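Side-chain contacts in CG14216 (Drosophila melanogaster, PDB 3P9Y), which probably dephosphorylates phosphoserine in the C-terminal domain repeats of RNA polymerase II, with a role in RNA processing and transcription termination: residues Ser18-Ser23 and Asp90-Ile95; Tyr40-Arg45 and Glu117-Leu122; Asn57-Gly62 and Glu66-Asp71; Pro137-Asn142 and Asn174-Leu179. The protein carries 2 engineered substitutions. All coordinates share one frame; numbering follows the deposited sequence.

Interaction 1. Residues Ser18-Ser23 and Asp90-Ile95; sequences SNMNRS and DRNRRI
Met20 and Asn92 meet where the phosphate-binding loop leans on the helix 85-95. Asn92 ND2 donates to Met20 O at 3.0 Å, in the plane of that carbonyl and on one of its lone pairs, with an N-H...O angle of 149°. The same ND2 passes 3.6 Å from Met20 SD, because the methionine chain bends at its second torsion (chi2 -67°) and the two side chains cross at about a right angle. This is the close, buried part of the contact, and Met20 continues it onto Tyr65 and Ile68 of the neighbouring helix.

The amide is held from its other end by Arg91, which grips Asn92 OD1 side-on: NE lies 2.8 Å and NH2 3.0 Å from that one oxygen, both on the same face of its carbonyl plane. With OD1 taken up in this way, ND2 is the end left to meet the loop. Toward the looser side, a water spans the gap, donating to Asn21 OD1 and accepting from Arg91 NH2 at 2.9 Å, while Arg91 NH1 forms a salt bridge to Glu25.

The loop is the P-loop of the LMW PTP-like fold. The backbone N atoms of Ser18, Met20 and Asn21, with Arg22 NE, bind the phosphorylated side chain of the bound peptide. Asn21 ND2 turns to Asn147. Since Met20 presents its N to the phosphate and its O to Asn92, the amide and its arginine clamp form a second shell that would be expected to steady the anion-binding backbone.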
# COMPACT_ATOMS: atom_id res chain seq x y z
N SER A 18 -7.38 1.48 -4.30
CA SER A 18 -7.53 0.76 -5.57
C SER A 18 -6.33 -0.10 -5.92
O SER A 18 -6.32 -0.77 -6.95
CB SER A 18 -7.79 1.76 -6.71
OG SER A 18 -9.02 2.44 -6.52
N ASN A 19 -5.32 -0.10 -5.05
CA ASN A 19 -4.07 -0.83 -5.27
C ASN A 19 -3.46 -0.43 -6.61
O ASN A 19 -3.02 -1.28 -7.39
CB ASN A 19 -4.32 -2.34 -5.22
CG ASN A 19 -3.04 -3.15 -5.22
OD1 ASN A 19 -2.01 -2.75 -4.68
ND2 ASN A 19 -3.12 -4.31 -5.82
N MET A 20 -3.43 0.88 -6.86
CA MET A 20 -3.00 1.45 -8.13
C MET A 20 -1.82 2.40 -7.97
O MET A 20 -0.80 2.24 -8.63
CB MET A 20 -4.15 2.22 -8.79
CG MET A 20 -4.95 1.40 -9.78
SD MET A 20 -4.00 0.98 -11.26
CE MET A 20 -5.04 -0.32 -11.92
N ASN A 21 -1.98 3.41 -7.12
CA ASN A 21 -0.98 4.46 -7.00
C ASN A 21 -0.13 4.33 -5.75
O ASN A 21 1.01 3.87 -5.81
CB ASN A 21 -1.66 5.83 -7.02
CG ASN A 21 -0.68 6.98 -6.93
OD1 ASN A 21 0.45 6.89 -7.42
ND2 ASN A 21 -1.10 8.07 -6.32
N ARG A 22 -0.68 4.73 -4.61
CA ARG A 22 0.09 4.86 -3.38
C ARG A 22 0.70 3.54 -2.89
O ARG A 22 1.87 3.50 -2.51
CB ARG A 22 -0.78 5.48 -2.28
CG ARG A 22 -1.12 6.96 -2.52
CD ARG A 22 -2.27 7.44 -1.63
NE ARG A 22 -3.52 6.74 -1.93
CZ ARG A 22 -4.64 6.87 -1.23
NH1 ARG A 22 -4.69 7.68 -0.17
NH2 ARG A 22 -5.72 6.19 -1.58
N SER A 23 -0.08 2.47 -2.88
CA SER A 23 0.41 1.19 -2.38
C SER A 23 1.47 0.61 -3.32
O SER A 23 2.37 -0.09 -2.87
CB SER A 23 -0.72 0.18 -2.22
OG SER A 23 -1.19 -0.28 -3.48
N ASP A 90 2.02 0.66 -16.24
CA ASP A 90 3.18 -0.07 -16.73
C ASP A 90 4.08 -0.47 -15.57
O ASP A 90 4.56 -1.59 -15.50
CB ASP A 90 3.96 0.78 -17.73
CG ASP A 90 5.15 0.05 -18.31
OD1 ASP A 90 4.95 -1.07 -18.83
OD2 ASP A 90 6.27 0.59 -18.23
N ARG A 91 4.30 0.47 -14.66
CA ARG A 91 5.10 0.21 -13.47
C ARG A 91 4.45 -0.92 -12.66
O ARG A 91 5.14 -1.82 -12.18
CB ARG A 91 5.22 1.49 -12.63
CG ARG A 91 6.21 1.40 -11.47
CD ARG A 91 5.58 0.80 -10.22
NE ARG A 91 4.22 1.31 -10.01
CZ ARG A 91 3.94 2.53 -9.55
NH1 ARG A 91 4.91 3.38 -9.25
NH2 ARG A 91 2.67 2.90 -9.40
N ASN A 92 3.13 -0.87 -12.54
CA ASN A 92 2.39 -1.87 -11.78
C ASN A 92 2.51 -3.26 -12.41
O ASN A 92 2.71 -4.25 -11.71
CB ASN A 92 0.91 -1.48 -11.67
CG ASN A 92 0.70 -0.20 -10.86
OD1 ASN A 92 1.59 0.25 -10.15
ND2 ASN A 92 -0.48 0.38 -10.98
N ARG A 93 2.39 -3.32 -13.73
CA ARG A 93 2.45 -4.58 -14.45
C ARG A 93 3.77 -5.30 -14.16
O ARG A 93 3.80 -6.52 -14.01
CB ARG A 93 2.32 -4.34 -15.96
CG ARG A 93 2.24 -5.63 -16.77
CD ARG A 93 2.66 -5.42 -18.23
NE ARG A 93 4.05 -5.80 -18.46
CZ ARG A 93 5.08 -4.96 -18.56
NH1 ARG A 93 4.89 -3.65 -18.46
NH2 ARG A 93 6.30 -5.42 -18.77
N ARG A 94 4.85 -4.53 -14.08
CA ARG A 94 6.17 -5.11 -13.84
C ARG A 94 6.30 -5.67 -12.44
O ARG A 94 7.16 -6.51 -12.19
CB ARG A 94 7.25 -4.06 -14.06
CG ARG A 94 7.27 -3.50 -15.47
CD ARG A 94 8.54 -2.72 -15.71
NE ARG A 94 8.47 -1.93 -16.93
CZ ARG A 94 9.51 -1.32 -17.48
NH1 ARG A 94 10.71 -1.42 -16.92
NH2 ARG A 94 9.36 -0.62 -18.60
N ILE A 95 5.47 -5.20 -11.52
CA ILE A 95 5.49 -5.71 -10.15
C ILE A 95 4.63 -6.96 -10.01
O ILE A 95 5.07 -7.97 -9.44
CB ILE A 95 5.01 -4.65 -9.15
CG1 ILE A 95 6.03 -3.51 -9.08
CG2 ILE A 95 4.83 -5.27 -7.77
CD1 ILE A 95 5.60 -2.36 -8.21
O HOH W 1 2.62 5.69 -8.70

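Interaction 2. Residues Tyr40-Arg45 and Glu117-Leu122; sequences YGTGER and ERVYDL. With IMD (imidazole), chain I.
Thr42 pushes its side chain against one flank of the helix 117-128, between Val119 and Leu122. Its OG1 lies 3.5 Å from Val119 CG2 and 3.6 Å from Leu122 CD1. The methyl CG2 takes the neighbouring spot, 3.7 Å from Val119 CG1, while CB sits 3.8 Å from Leu122 CD1. Both branches of the threonine therefore rest on aliphatic carbon, and both branches of the valine receive them.

The hydroxyl reaches this place because OG1 stands between the backbone N and the carbonyl carbon (chi1 52°), leaving CG2 anti to that carbon. Although surrounded by methyl groups here, OG1 is not without a polar mate: it is hydrogen-bonded to Asp16 O at the end of the strand 11-16.

In the LMW PTP-like fold this is where the edge strand 36-41 of the central sheet runs out into a loop, and the helix that follows the strand 111-114 packs on the sheet. Val119 and Thr42 both touch Val15, so the first shell is seated on the inner strand 11-16, and Val119 reaches Thr114 as well.

The loop backbone is held in turn by Gln103 on Thr42 O and Arg101 on Gly43 O. On the outer side of the helix, Asp121 OD1 accepts a hydrogen bond from N1 of an imidazole, at 3.1 Å; the molecule probably came from the crystallisation liquor.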
# COMPACT_ATOMS: atom_id res chain seq x y z
N TYR A 40 -2.23 -4.18 -1.45
CA TYR A 40 -3.65 -4.38 -1.65
C TYR A 40 -4.41 -3.06 -1.65
O TYR A 40 -3.88 -2.02 -1.25
CB TYR A 40 -4.21 -5.28 -0.54
CG TYR A 40 -3.46 -6.58 -0.37
CD1 TYR A 40 -3.80 -7.69 -1.12
CD2 TYR A 40 -2.41 -6.68 0.53
CE1 TYR A 40 -3.12 -8.88 -0.98
CE2 TYR A 40 -1.72 -7.86 0.68
CZ TYR A 40 -2.08 -8.96 -0.08
OH TYR A 40 -1.39 -10.14 0.07
N GLY A 41 -5.66 -3.10 -2.11
CA GLY A 41 -6.57 -1.97 -2.00
C GLY A 41 -7.76 -2.43 -1.16
O GLY A 41 -7.94 -3.62 -0.97
N THR A 42 -8.56 -1.49 -0.67
CA THR A 42 -9.69 -1.83 0.19
C THR A 42 -11.04 -1.49 -0.45
O THR A 42 -12.08 -1.90 0.05
CB THR A 42 -9.60 -1.12 1.55
OG1 THR A 42 -9.42 0.29 1.35
CG2 THR A 42 -8.44 -1.66 2.37
N GLY A 43 -11.01 -0.75 -1.55
CA GLY A 43 -12.23 -0.38 -2.25
C GLY A 43 -12.99 -1.59 -2.76
O GLY A 43 -12.47 -2.70 -2.82
N GLU A 44 -14.25 -1.37 -3.14
CA GLU A 44 -15.05 -2.42 -3.74
C GLU A 44 -14.55 -2.68 -5.15
O GLU A 44 -14.61 -3.81 -5.65
CB GLU A 44 -16.53 -2.03 -3.75
CG GLU A 44 -17.16 -1.98 -2.37
CD GLU A 44 -18.59 -1.48 -2.39
OE1 GLU A 44 -19.00 -0.84 -3.39
OE2 GLU A 44 -19.32 -1.73 -1.40
N ARG A 45 -14.06 -1.63 -5.80
CA ARG A 45 -13.56 -1.73 -7.16
C ARG A 45 -12.35 -0.84 -7.38
O ARG A 45 -12.11 0.11 -6.64
CB ARG A 45 -14.67 -1.34 -8.15
CG ARG A 45 -15.90 -2.23 -8.07
CD ARG A 45 -17.04 -1.67 -8.90
NE ARG A 45 -18.25 -2.49 -8.80
CZ ARG A 45 -19.40 -2.19 -9.39
NH1 ARG A 45 -19.52 -1.10 -10.13
NH2 ARG A 45 -20.44 -3.00 -9.24
N GLU A 117 -6.86 7.22 6.64
CA GLU A 117 -7.63 6.68 7.75
C GLU A 117 -8.82 5.84 7.28
O GLU A 117 -9.20 4.89 7.95
CB GLU A 117 -8.11 7.78 8.70
CG GLU A 117 -8.76 7.21 9.95
CD GLU A 117 -9.02 8.25 11.00
OE1 GLU A 117 -8.48 9.37 10.87
OE2 GLU A 117 -9.75 7.96 11.97
N ARG A 118 -9.40 6.19 6.14
CA ARG A 118 -10.52 5.40 5.63
C ARG A 118 -10.07 3.98 5.33
O ARG A 118 -10.79 3.03 5.61
CB ARG A 118 -11.12 6.06 4.39
CG ARG A 118 -12.15 7.13 4.72
CD ARG A 118 -12.59 7.88 3.48
NE ARG A 118 -13.71 8.78 3.76
CZ ARG A 118 -14.99 8.48 3.55
NH1 ARG A 118 -15.34 7.29 3.06
NH2 ARG A 118 -15.94 9.36 3.84
N VAL A 119 -8.87 3.85 4.77
CA VAL A 119 -8.33 2.53 4.47
C VAL A 119 -7.93 1.82 5.76
O VAL A 119 -8.20 0.64 5.94
CB VAL A 119 -7.12 2.63 3.52
CG1 VAL A 119 -6.42 1.27 3.36
CG2 VAL A 119 -7.56 3.17 2.17
N TYR A 120 -7.29 2.56 6.65
CA TYR A 120 -6.96 2.08 7.98
C TYR A 120 -8.18 1.42 8.64
O TYR A 120 -8.09 0.31 9.14
CB TYR A 120 -6.48 3.26 8.83
CG TYR A 120 -6.12 2.93 10.26
CD1 TYR A 120 -4.94 2.26 10.56
CD2 TYR A 120 -6.93 3.35 11.31
CE1 TYR A 120 -4.60 1.99 11.88
CE2 TYR A 120 -6.59 3.09 12.62
CZ TYR A 120 -5.43 2.41 12.90
OH TYR A 120 -5.10 2.15 14.21
N ASP A 121 -9.31 2.13 8.63
CA ASP A 121 -10.52 1.64 9.28
C ASP A 121 -11.06 0.37 8.63
O ASP A 121 -11.50 -0.53 9.33
CB ASP A 121 -11.61 2.72 9.24
CG ASP A 121 -11.34 3.84 10.22
OD1 ASP A 121 -10.57 3.62 11.17
OD2 ASP A 121 -11.91 4.93 10.04
N LEU A 122 -11.02 0.31 7.31
CA LEU A 122 -11.51 -0.86 6.60
C LEU A 122 -10.63 -2.07 6.92
O LEU A 122 -11.12 -3.18 7.11
CB LEU A 122 -11.55 -0.60 5.09
CG LEU A 122 -12.65 0.36 4.64
CD1 LEU A 122 -12.46 0.79 3.20
CD2 LEU A 122 -14.03 -0.27 4.84
N1 IMD I . -11.55 1.55 13.21
C2 IMD I . -11.95 0.42 12.58
N3 IMD I . -12.29 -0.50 13.52
C4 IMD I . -12.12 0.05 14.74
C5 IMD I . -11.65 1.35 14.55

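Interaction 3. Residues Asn57-Gly62 and Glu66-Asp71; sequences NVYEFG and EDIYRD
Tyr59 lays its ring against Ile68 and sends its hydroxyl on to Asp71, joining the second strand of a two-stranded antiparallel unit, 46-48 with 57-59, to the helix 65-82 that follows a few residues later. The two helix partners are three residues apart, so they lie on the same flank, nearly one turn from each other.

The apolar part is a CH-pi contact over one ring face. Ile68 CG1 stands 3.9 Å from the centroid of the Tyr59 ring, only 10° off its normal, and so almost directly above the middle. The isoleucine spreads its branches across that face: Ile68 CD1 comes over the CG end, 4.0 Å from Tyr59 CG, and Ile68 CG2, anti to the backbone N, reaches the far end, 3.6 Å from Tyr59 CE2. Beyond the ring, Ile68 continues inward to Met20 and Leu89, while Tyr59 also touches Leu72.

The polar part sits at the ring edge. Tyr59 OH donates to Asp71 OD2 at 2.7 Å, and that oxygen accepts on its anti lone pair, the one turned away from the other carboxylate oxygen. Lys75 NZ forms a salt bridge to the same OD2, so this oxygen has both a neutral donor and a charged partner. Replacing Tyr59 by a leucine would probably leave Asp71 without its hydroxyl mate and take from Ile68 the flat ring face it packs on.

The carboxylate is set almost perpendicular to the ring, the planes 88° apart, with Asp71 OD2 lying in the ring plane beside Tyr59 CE1, 3.3 Å away.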
# COMPACT_ATOMS: atom_id res chain seq x y z
N ASN A 57 -12.73 5.64 -14.74
CA ASN A 57 -12.56 4.31 -15.31
C ASN A 57 -12.54 3.27 -14.19
O ASN A 57 -11.60 3.22 -13.40
CB ASN A 57 -11.26 4.24 -16.11
CG ASN A 57 -11.20 5.31 -17.19
OD1 ASN A 57 -11.86 5.20 -18.23
ND2 ASN A 57 -10.40 6.34 -16.96
N VAL A 58 -13.58 2.45 -14.13
CA VAL A 58 -13.77 1.53 -13.02
C VAL A 58 -13.66 0.08 -13.48
O VAL A 58 -14.23 -0.31 -14.50
CB VAL A 58 -15.16 1.73 -12.37
CG1 VAL A 58 -15.34 0.81 -11.18
CG2 VAL A 58 -15.34 3.18 -11.95
N TYR A 59 -12.91 -0.71 -12.73
CA TYR A 59 -12.69 -2.12 -13.05
C TYR A 59 -12.83 -2.95 -11.79
O TYR A 59 -12.80 -2.43 -10.68
CB TYR A 59 -11.30 -2.33 -13.64
CG TYR A 59 -10.95 -1.35 -14.73
CD1 TYR A 59 -11.11 -1.69 -16.07
CD2 TYR A 59 -10.47 -0.08 -14.43
CE1 TYR A 59 -10.79 -0.79 -17.07
CE2 TYR A 59 -10.15 0.81 -15.42
CZ TYR A 59 -10.31 0.46 -16.74
OH TYR A 59 -10.00 1.36 -17.73
N GLU A 60 -12.98 -4.26 -11.97
CA GLU A 60 -13.06 -5.18 -10.85
C GLU A 60 -11.65 -5.54 -10.42
O GLU A 60 -10.74 -5.53 -11.24
CB GLU A 60 -13.82 -6.45 -11.24
CG GLU A 60 -15.28 -6.22 -11.63
CD GLU A 60 -16.15 -5.84 -10.44
OE1 GLU A 60 -15.93 -6.37 -9.34
OE2 GLU A 60 -17.07 -5.01 -10.63
N PHE A 61 -11.47 -5.84 -9.14
CA PHE A 61 -10.20 -6.37 -8.69
C PHE A 61 -9.98 -7.69 -9.41
O PHE A 61 -10.92 -8.46 -9.60
CB PHE A 61 -10.19 -6.56 -7.17
CG PHE A 61 -9.91 -5.29 -6.41
CD1 PHE A 61 -8.61 -4.94 -6.09
CD2 PHE A 61 -10.94 -4.45 -6.03
CE1 PHE A 61 -8.34 -3.77 -5.40
CE2 PHE A 61 -10.69 -3.29 -5.34
CZ PHE A 61 -9.38 -2.95 -5.02
N GLY A 62 -8.74 -7.95 -9.83
CA GLY A 62 -8.45 -9.13 -10.61
C GLY A 62 -8.22 -8.81 -12.08
O GLY A 62 -7.62 -9.60 -12.79
N GLU A 66 -2.31 -4.97 -17.27
CA GLU A 66 -2.04 -4.92 -18.69
C GLU A 66 -3.31 -4.67 -19.49
O GLU A 66 -3.30 -3.95 -20.49
CB GLU A 66 -1.39 -6.23 -19.14
CG GLU A 66 -1.07 -6.28 -20.63
CD GLU A 66 -0.41 -7.58 -21.05
OE1 GLU A 66 -0.28 -8.48 -20.19
OE2 GLU A 66 -0.03 -7.70 -22.23
N ASP A 67 -4.42 -5.26 -19.05
CA ASP A 67 -5.69 -5.09 -19.74
C ASP A 67 -6.28 -3.70 -19.50
O ASP A 67 -6.89 -3.12 -20.39
CB ASP A 67 -6.69 -6.16 -19.31
CG ASP A 67 -6.35 -7.52 -19.87
OD1 ASP A 67 -5.58 -7.58 -20.85
OD2 ASP A 67 -6.85 -8.54 -19.34
N ILE A 68 -6.09 -3.17 -18.30
CA ILE A 68 -6.54 -1.81 -18.01
C ILE A 68 -5.73 -0.84 -18.87
O ILE A 68 -6.27 0.13 -19.39
CB ILE A 68 -6.37 -1.47 -16.52
CG1 ILE A 68 -7.26 -2.39 -15.68
CG2 ILE A 68 -6.72 -0.01 -16.27
CD1 ILE A 68 -7.08 -2.23 -14.18
N TYR A 69 -4.44 -1.13 -19.02
CA TYR A 69 -3.54 -0.34 -19.85
C TYR A 69 -4.03 -0.29 -21.29
O TYR A 69 -4.12 0.79 -21.88
CB TYR A 69 -2.14 -0.96 -19.81
CG TYR A 69 -1.09 -0.19 -20.57
CD1 TYR A 69 -0.15 0.58 -19.90
CD2 TYR A 69 -1.02 -0.23 -21.96
CE1 TYR A 69 0.82 1.28 -20.58
CE2 TYR A 69 -0.05 0.47 -22.65
CZ TYR A 69 0.87 1.23 -21.95
OH TYR A 69 1.84 1.94 -22.63
N ARG A 70 -4.33 -1.45 -21.85
CA ARG A 70 -4.83 -1.54 -23.22
C ARG A 70 -6.13 -0.77 -23.35
O ARG A 70 -6.35 -0.07 -24.34
CB ARG A 70 -5.05 -3.00 -23.62
CG ARG A 70 -3.78 -3.77 -23.90
CD ARG A 70 -4.05 -5.27 -23.98
NE ARG A 70 -2.87 -6.01 -24.43
CZ ARG A 70 -2.62 -6.33 -25.70
NH1 ARG A 70 -3.47 -5.99 -26.66
NH2 ARG A 70 -1.52 -7.01 -26.01
N ASP A 71 -6.98 -0.90 -22.34
CA ASP A 71 -8.29 -0.26 -22.34
C ASP A 71 -8.17 1.26 -22.48
O ASP A 71 -8.87 1.87 -23.29
CB ASP A 71 -9.04 -0.59 -21.06
CG ASP A 71 -10.48 -0.14 -21.10
OD1 ASP A 71 -11.17 -0.44 -22.10
OD2 ASP A 71 -10.93 0.51 -20.13

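Interaction 4. Residues Pro137-Asn142 and Asn174-Leu179; sequences PVHVLN and NDIDEL
The strand 137-142 and the helix 172-187 come closest in backbone at His139 and Ile176, whose CA atoms are 8.9 Å apart. The strand belongs to the central sheet of the LMW PTP-like fold, and the helix is kinked just past Ile176, where the N atoms of Asp177 and Glu178 lack bonds to the preceding turn. Strand alternation directs His139 and Leu141 to this helix, while Val138 and Val140 pack on helix 117-128.

Ile176 carries the helix side of the contact. It extends straight out, CG1 anti to the backbone N (chi1 -167°), and sets CD1 over a face of the imidazole in a CH-pi contact, 3.8 Å from the centroid of the His139 ring and 19° off its normal. Leu141 CD2 is a looser neighbour of Ile176 CD1 at 4.5 Å; Met166 touches both residues.

The ring is held by both nitrogens, ND1 to His193 NE2 and NE2 to Asp173 OD1. Cutting His139 back to an alanine is likely to strip Ile176 of its flat seat and deprive His193 and Asp173 of these bonds. Ile176 CD1 lies off-centre, 3.6 Å from His139 CG, while Ile176 CG2 approaches the far rim, 3.8 Å from His139 CE1.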
# COMPACT_ATOMS: atom_id res chain seq x y z
N PRO A 137 0.37 -11.59 16.76
CA PRO A 137 0.13 -10.15 16.68
C PRO A 137 0.51 -9.58 15.31
O PRO A 137 1.49 -10.02 14.70
CB PRO A 137 1.06 -9.56 17.75
CG PRO A 137 1.57 -10.72 18.55
CD PRO A 137 1.51 -11.91 17.64
N VAL A 138 -0.28 -8.63 14.84
CA VAL A 138 0.02 -7.87 13.63
C VAL A 138 -0.20 -6.40 13.93
O VAL A 138 -1.20 -6.03 14.54
CB VAL A 138 -0.86 -8.30 12.44
CG1 VAL A 138 -2.33 -8.18 12.79
CG2 VAL A 138 -0.52 -7.47 11.21
N HIS A 139 0.74 -5.56 13.51
CA HIS A 139 0.64 -4.13 13.77
C HIS A 139 0.13 -3.38 12.54
O HIS A 139 0.78 -3.39 11.50
CB HIS A 139 1.99 -3.57 14.18
CG HIS A 139 2.55 -4.19 15.42
ND1 HIS A 139 2.07 -3.90 16.68
CD2 HIS A 139 3.54 -5.09 15.59
CE1 HIS A 139 2.75 -4.59 17.57
NE2 HIS A 139 3.65 -5.33 16.94
N VAL A 140 -1.02 -2.74 12.66
CA VAL A 140 -1.54 -1.91 11.59
C VAL A 140 -1.13 -0.46 11.85
O VAL A 140 -1.37 0.08 12.94
CB VAL A 140 -3.08 -2.04 11.46
CG1 VAL A 140 -3.58 -1.31 10.23
CG2 VAL A 140 -3.46 -3.52 11.39
N LEU A 141 -0.49 0.16 10.87
CA LEU A 141 0.03 1.51 11.00
C LEU A 141 -0.47 2.37 9.85
O LEU A 141 -0.34 1.98 8.69
CB LEU A 141 1.56 1.48 10.97
CG LEU A 141 2.24 0.58 12.00
CD1 LEU A 141 3.71 0.39 11.66
CD2 LEU A 141 2.08 1.17 13.40
N ASN A 142 -1.03 3.53 10.16
CA ASN A 142 -1.48 4.43 9.11
C ASN A 142 -0.53 5.60 8.95
O ASN A 142 -0.21 6.28 9.92
CB ASN A 142 -2.88 4.98 9.39
CG ASN A 142 -3.40 5.83 8.24
OD1 ASN A 142 -3.81 5.31 7.20
ND2 ASN A 142 -3.37 7.14 8.42
N ASN A 174 7.52 -5.01 21.95
CA ASN A 174 7.81 -4.21 23.14
C ASN A 174 8.50 -2.88 22.83
O ASN A 174 8.62 -2.03 23.70
CB ASN A 174 8.67 -5.01 24.13
CG ASN A 174 7.93 -6.21 24.71
OD1 ASN A 174 6.70 -6.19 24.84
ND2 ASN A 174 8.68 -7.25 25.06
N ASP A 175 8.97 -2.72 21.59
CA ASP A 175 9.66 -1.51 21.17
C ASP A 175 8.77 -0.57 20.36
O ASP A 175 9.02 0.63 20.30
CB ASP A 175 10.86 -1.86 20.27
CG ASP A 175 12.07 -2.35 21.04
OD1 ASP A 175 12.03 -2.33 22.28
OD2 ASP A 175 13.06 -2.73 20.39
N ILE A 176 7.74 -1.12 19.74
CA ILE A 176 7.08 -0.41 18.65
C ILE A 176 6.37 0.86 19.13
O ILE A 176 6.42 1.87 18.44
CB ILE A 176 6.10 -1.31 17.89
CG1 ILE A 176 5.68 -0.62 16.58
CG2 ILE A 176 4.90 -1.65 18.75
CD1 ILE A 176 4.86 -1.50 15.66
N ASP A 177 5.75 0.83 20.30
CA ASP A 177 5.07 2.02 20.80
C ASP A 177 6.05 3.18 20.90
O ASP A 177 5.77 4.28 20.43
CB ASP A 177 4.42 1.76 22.17
CG ASP A 177 3.17 0.89 22.06
OD1 ASP A 177 2.53 0.88 20.99
OD2 ASP A 177 2.82 0.22 23.05
N GLU A 178 7.22 2.94 21.49
CA GLU A 178 8.19 4.00 21.67
C GLU A 178 8.76 4.44 20.32
O GLU A 178 9.01 5.62 20.13
CB GLU A 178 9.32 3.57 22.61
CG GLU A 178 8.90 3.50 24.08
CD GLU A 178 10.09 3.33 25.03
OE1 GLU A 178 11.22 3.10 24.54
OE2 GLU A 178 9.89 3.43 26.26
N LEU A 179 8.96 3.50 19.40
CA LEU A 179 9.51 3.82 18.08
C LEU A 179 8.53 4.68 17.27
O LEU A 179 8.93 5.58 16.55
CB LEU A 179 9.85 2.56 17.30
CG LEU A 179 11.01 1.72 17.83
CD1 LEU A 179 11.11 0.42 17.05
CD2 LEU A 179 12.33 2.50 17.78

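Interactions 1, 2 and 4 are buried, whereas interaction 3 is only partly so and its centre lies about 19 Å from the centre of the chain. Interactions 2 and 4 serve the same central sheet and touch through Tyr120, which packs on Val140 and Asn142; both meet by van der Waals packing, around a threonine hydroxyl bonded to Asp16 in one and on a histidine face in the other. Interactions 1 and 3 use the consecutive helices 85-95 and 65-82: Met20 CE meets Ile68 CD1 at 3.6 Å, so the phosphate loop rests on the same isoleucine that covers Tyr59. Polar bonding enters here, as an amide-to-carbonyl bond near the active site and a phenol-to-carboxylate bond further out.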